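Local coordinates for elastinolytic metalloprotease (Pseudoalteromonas sp. CF6-2, PDB 6IK4), which probably cleaves peptide bonds as a zinc-dependent M23-family endopeptidase linked with elastin and peptidoglycan breakdown, this chain being its metal-binding peptidase part, at residues 73-78 with 121-126; 77-82 with 106-111. All blocks are in the same frame, centred on the assembly; numbering follows the deposited sequence.

Contact 1: residues 73-78 with 121-126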
# COMPACT_ATOMS: atom_id res chain seq x y z
N PHE A 73 -0.62 -3.11 14.81
CA PHE A 73 -0.90 -3.04 13.38
C PHE A 73 0.30 -2.44 12.66
O PHE A 73 1.04 -1.63 13.21
CB PHE A 73 -2.14 -2.18 13.10
CG PHE A 73 -3.41 -2.87 13.44
CD1 PHE A 73 -3.98 -3.78 12.54
CD2 PHE A 73 -4.02 -2.66 14.66
CE1 PHE A 73 -5.16 -4.44 12.86
CE2 PHE A 73 -5.20 -3.32 14.98
CZ PHE A 73 -5.76 -4.22 14.08
N ALA A 74 0.46 -2.82 11.39
CA ALA A 74 1.61 -2.38 10.63
C ALA A 74 1.22 -2.33 9.17
O ALA A 74 0.33 -3.06 8.72
CB ALA A 74 2.82 -3.32 10.81
N THR A 75 1.89 -1.46 8.43
CA THR A 75 1.76 -1.46 6.98
C THR A 75 3.11 -1.79 6.37
O THR A 75 4.15 -1.31 6.83
CB THR A 75 1.22 -0.12 6.46
OG1 THR A 75 1.97 0.98 7.03
CG2 THR A 75 -0.25 0.03 6.84
N ASN A 76 3.08 -2.63 5.34
CA ASN A 76 4.28 -3.06 4.65
C ASN A 76 4.25 -2.49 3.24
O ASN A 76 3.17 -2.39 2.64
CB ASN A 76 4.37 -4.58 4.62
CG ASN A 76 5.77 -5.09 4.40
OD1 ASN A 76 6.52 -5.30 5.35
ND2 ASN A 76 6.15 -5.27 3.13
N TYR A 77 5.42 -2.09 2.73
CA TYR A 77 5.57 -1.42 1.45
C TYR A 77 6.62 -2.17 0.65
O TYR A 77 7.80 -2.15 1.02
CB TYR A 77 6.00 0.05 1.63
CG TYR A 77 5.10 0.82 2.58
CD1 TYR A 77 5.19 0.65 3.97
CD2 TYR A 77 4.15 1.71 2.09
CE1 TYR A 77 4.34 1.34 4.83
CE2 TYR A 77 3.31 2.41 2.95
CZ TYR A 77 3.40 2.21 4.31
OH TYR A 77 2.55 2.90 5.17
N TYR A 78 6.22 -2.80 -0.46
CA TYR A 78 7.11 -3.62 -1.26
C TYR A 78 7.18 -3.07 -2.69
O TYR A 78 6.32 -2.30 -3.12
CB TYR A 78 6.65 -5.10 -1.25
CG TYR A 78 7.64 -6.04 -1.93
CD1 TYR A 78 8.91 -6.22 -1.40
CD2 TYR A 78 7.31 -6.70 -3.10
CE1 TYR A 78 9.84 -7.07 -2.04
CE2 TYR A 78 8.22 -7.54 -3.73
CZ TYR A 78 9.48 -7.71 -3.20
OH TYR A 78 10.40 -8.55 -3.83
N PHE A 121 1.16 -2.65 -1.13
CA PHE A 121 0.86 -2.14 0.21
C PHE A 121 0.07 -3.19 0.99
O PHE A 121 -0.97 -3.64 0.52
CB PHE A 121 0.07 -0.84 0.07
CG PHE A 121 -0.45 -0.25 1.35
CD1 PHE A 121 0.34 0.59 2.12
CD2 PHE A 121 -1.76 -0.47 1.74
CE1 PHE A 121 -0.15 1.16 3.29
CE2 PHE A 121 -2.26 0.09 2.91
CZ PHE A 121 -1.46 0.91 3.68
N THR A 122 0.54 -3.55 2.20
CA THR A 122 -0.03 -4.66 2.95
C THR A 122 -0.32 -4.25 4.39
O THR A 122 0.51 -3.59 5.02
CB THR A 122 0.93 -5.88 2.97
OG1 THR A 122 1.26 -6.26 1.63
CG2 THR A 122 0.32 -7.10 3.77
N LEU A 123 -1.48 -4.66 4.91
CA LEU A 123 -1.85 -4.46 6.31
C LEU A 123 -1.55 -5.72 7.11
O LEU A 123 -1.93 -6.83 6.71
CB LEU A 123 -3.34 -4.11 6.45
CG LEU A 123 -3.84 -3.88 7.89
CD1 LEU A 123 -3.20 -2.62 8.50
CD2 LEU A 123 -5.37 -3.79 7.95
N LEU A 124 -0.91 -5.55 8.27
CA LEU A 124 -0.56 -6.65 9.13
C LEU A 124 -1.02 -6.35 10.55
O LEU A 124 -1.21 -5.19 10.93
CB LEU A 124 0.95 -6.92 9.13
CG LEU A 124 1.61 -7.21 7.79
CD1 LEU A 124 2.22 -5.96 7.23
CD2 LEU A 124 2.68 -8.29 7.95
N GLN A 125 -1.21 -7.41 11.33
CA GLN A 125 -1.36 -7.28 12.77
C GLN A 125 -0.51 -8.37 13.42
O GLN A 125 -0.51 -9.51 12.95
CB GLN A 125 -2.83 -7.41 13.23
CG GLN A 125 -2.98 -6.96 14.72
CD GLN A 125 -4.30 -7.33 15.36
OE1 GLN A 125 -5.22 -7.78 14.69
NE2 GLN A 125 -4.39 -7.15 16.68
N ASN A 126 0.20 -8.02 14.49
CA ASN A 126 1.10 -8.99 15.12
C ASN A 126 2.06 -9.60 14.11
O ASN A 126 2.40 -10.79 14.20
CB ASN A 126 0.33 -10.12 15.82
CG ASN A 126 -0.77 -9.62 16.72
OD1 ASN A 126 -1.92 -10.08 16.64
ND2 ASN A 126 -0.44 -8.73 17.62
O HOH W 1 3.81 -5.11 1.37
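F73 and Q125 stack at one end of an antiparallel strand pair. The extended side chain of Q125 passes across one face of the F73 ring: CG lies 3.9 Å from the ring centroid of F73, close to the ring normal, and the Q125 amide is turned 21° from the ring plane, nearly flat upon it. F73 CG stands anti to the carbonyl carbon (chi1 -75°), which swings the ring toward the neighbouring strand. An alanine here would probably leave the Q125 chain without the ring it lies on and L123 CD1 without one of its apolar neighbours. At the other end F121 turns its edge toward the face of Y77 in an offset edge-to-face pair, centroids 5.4 Å apart and planes at 69°. T75 fills the interval on this face, its CG2 3.5 Å from F121 CZ, while T75 OG1 and Y77 OH share a hydrogen bond of 2.7 Å; Y77 OH also bonds A52 N.

On the other face, L124 CD1 packs on N76 CB at 3.7 Å. N76 ND2 and T122 OG1 both hydrogen-bond one water, bridging the strands; N76 ND2 also reaches N64, N76 OD1 reaches R66, and T122 OG1 bonds S32.

Four backbone bonds fix the register, two between A74 and L124 and two between N76 and T122, with N76 N to T122 O measuring 2.8 Å. Further out, strand 64-68 bonds to 73-78 and strand 32-36 to 121-125, so both segments are interior strands. This is regular antiparallel pairing in the central sheet of the M23 peptidase fold, whose strand 119-125 also carries the zinc ligand H120, immediately before F121.

Contact 2: residues 77-82 with 106-111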
# COMPACT_ATOMS: atom_id res chain seq x y z
N TYR A 77 5.42 -2.09 2.73
CA TYR A 77 5.57 -1.42 1.45
C TYR A 77 6.62 -2.17 0.65
O TYR A 77 7.80 -2.15 1.02
CB TYR A 77 6.00 0.05 1.63
CG TYR A 77 5.10 0.82 2.58
CD1 TYR A 77 5.19 0.65 3.97
CD2 TYR A 77 4.15 1.71 2.09
CE1 TYR A 77 4.34 1.34 4.83
CE2 TYR A 77 3.31 2.41 2.95
CZ TYR A 77 3.40 2.21 4.31
OH TYR A 77 2.55 2.90 5.17
N TYR A 78 6.22 -2.80 -0.46
CA TYR A 78 7.11 -3.62 -1.26
C TYR A 78 7.18 -3.07 -2.69
O TYR A 78 6.32 -2.30 -3.12
CB TYR A 78 6.65 -5.10 -1.25
CG TYR A 78 7.64 -6.04 -1.93
CD1 TYR A 78 8.91 -6.22 -1.40
CD2 TYR A 78 7.31 -6.70 -3.10
CE1 TYR A 78 9.84 -7.07 -2.04
CE2 TYR A 78 8.22 -7.54 -3.73
CZ TYR A 78 9.48 -7.71 -3.20
OH TYR A 78 10.40 -8.55 -3.83
N HIS A 79 8.27 -3.44 -3.39
CA HIS A 79 8.66 -2.87 -4.69
C HIS A 79 9.24 -1.46 -4.55
O HIS A 79 9.02 -0.61 -5.41
CB HIS A 79 7.52 -2.84 -5.71
CG HIS A 79 6.83 -4.16 -5.93
ND1 HIS A 79 7.51 -5.31 -6.24
CD2 HIS A 79 5.52 -4.48 -5.92
CE1 HIS A 79 6.64 -6.30 -6.40
NE2 HIS A 79 5.43 -5.82 -6.21
N MET A 80 10.01 -1.22 -3.49
CA MET A 80 10.48 0.12 -3.15
C MET A 80 11.91 0.36 -3.64
O MET A 80 12.65 -0.57 -3.97
CB MET A 80 10.43 0.34 -1.63
CG MET A 80 9.04 0.20 -1.00
SD MET A 80 7.96 1.51 -1.60
CE MET A 80 8.67 2.97 -0.84
N SER A 81 12.30 1.63 -3.63
CA SER A 81 13.68 2.04 -3.86
C SER A 81 13.96 3.30 -3.04
O SER A 81 13.05 3.91 -2.48
CB SER A 81 13.95 2.29 -5.35
OG SER A 81 13.33 3.50 -5.78
N ASN A 82 15.24 3.67 -2.98
CA ASN A 82 15.66 4.90 -2.29
C ASN A 82 15.10 4.97 -0.87
O ASN A 82 14.62 6.01 -0.43
CB ASN A 82 15.24 6.15 -3.06
CG ASN A 82 15.74 6.15 -4.49
OD1 ASN A 82 15.02 5.76 -5.42
ND2 ASN A 82 16.98 6.58 -4.67
N GLN A 106 15.09 -3.74 -9.33
CA GLN A 106 14.95 -3.19 -7.99
C GLN A 106 13.58 -3.49 -7.40
O GLN A 106 13.46 -3.77 -6.20
CB GLN A 106 15.20 -1.69 -8.00
CG GLN A 106 14.98 -1.01 -6.65
CD GLN A 106 15.96 -1.48 -5.61
OE1 GLN A 106 17.08 -1.87 -5.94
NE2 GLN A 106 15.55 -1.47 -4.35
N ALA A 107 12.53 -3.41 -8.23
CA ALA A 107 11.18 -3.68 -7.75
C ALA A 107 11.04 -5.10 -7.22
O ALA A 107 10.24 -5.35 -6.31
CB ALA A 107 10.17 -3.46 -8.88
N LEU A 108 11.79 -6.04 -7.78
CA LEU A 108 11.67 -7.45 -7.43
C LEU A 108 12.91 -7.95 -6.69
O LEU A 108 13.33 -9.09 -6.86
CB LEU A 108 11.39 -8.28 -8.68
CG LEU A 108 10.11 -7.85 -9.40
CD1 LEU A 108 9.85 -8.72 -10.62
CD2 LEU A 108 8.92 -7.92 -8.44
N CYS A 109 13.51 -7.10 -5.86
CA CYS A 109 14.76 -7.47 -5.19
C CYS A 109 14.59 -8.65 -4.24
O CYS A 109 15.58 -9.29 -3.89
CB CYS A 109 15.35 -6.25 -4.47
SG CYS A 109 14.81 -5.96 -2.75
N GLU A 110 13.36 -8.95 -3.81
CA GLU A 110 13.10 -10.15 -3.01
C GLU A 110 12.18 -11.13 -3.72
O GLU A 110 11.58 -11.99 -3.08
CB GLU A 110 12.51 -9.79 -1.64
CG GLU A 110 13.46 -9.12 -0.69
CD GLU A 110 12.87 -9.02 0.71
OE1 GLU A 110 12.52 -10.07 1.29
OE2 GLU A 110 12.72 -7.89 1.22
N GLY A 111 12.05 -11.02 -5.03
CA GLY A 111 11.18 -11.91 -5.77
C GLY A 111 9.84 -11.27 -6.04
O GLY A 111 9.59 -10.09 -5.77
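Q106, near the end of helix 104-107, reaches M80 with its side-chain amide: Q106 NE2 donates to M80 O over 3.1 Å, almost straight and in the planes of both the amide and the carbonyl. The bend at its chi2 (65°) turns the amide back to that oxygen, while Q106 CG rests on S81 CB; NE2 also bonds S62. A107 comes next and offers its carbonyl to H79. The bond from H79 ND1 to A107 O is 2.7 Å long and lies in the imidazole plane, but meets the carbonyl from above its plane. With ND1 donating here, the ring's rotation is fixed and NE2 hydrogen-bonds a bound glycerol, probably from the crystallisation liquor. L108 leaves the helix and lays CD2 alongside the ring, 3.5 Å from H79 CE1. A type I turn follows from L108 to G111, with C109 tied to C63 by a disulfide. At its end the Y78 hydroxyl is gripped twice, accepting from E110 N at 3.0 Å and donating to G111 O at 2.6 Å. E110 CB sits beside the same hydroxyl, and its carboxylate bonds S61 and N64. The helix end and turn thus lie against the broken end of strand 73-81, which pairs with strands 64-68 and 96-100, and H79, predicted to be catalytic, has its ring meeting that of H118 and touching the zinc ligand H120.

Strand 73-81 serves both contacts, Y77 and Y78 lying in the overlap of their ranges. Contact 1 is buried in the sheet: paired backbones in regular register, with aromatic packing on the face of F73 and Y77, and aliphatic and water-bridged polar contacts on the face of A74 and N76. Contact 2, its centre about 15 Å from that of contact 1, is only partly buried, and there the strand meets a short helix and a turn, so side chains and carbonyls replace strand-to-strand bonding. Contact 1 flanks the zinc site through the strand that carries H120, whereas contact 2 holds the predicted catalytic H79 through the A107 carbonyl at the helix end.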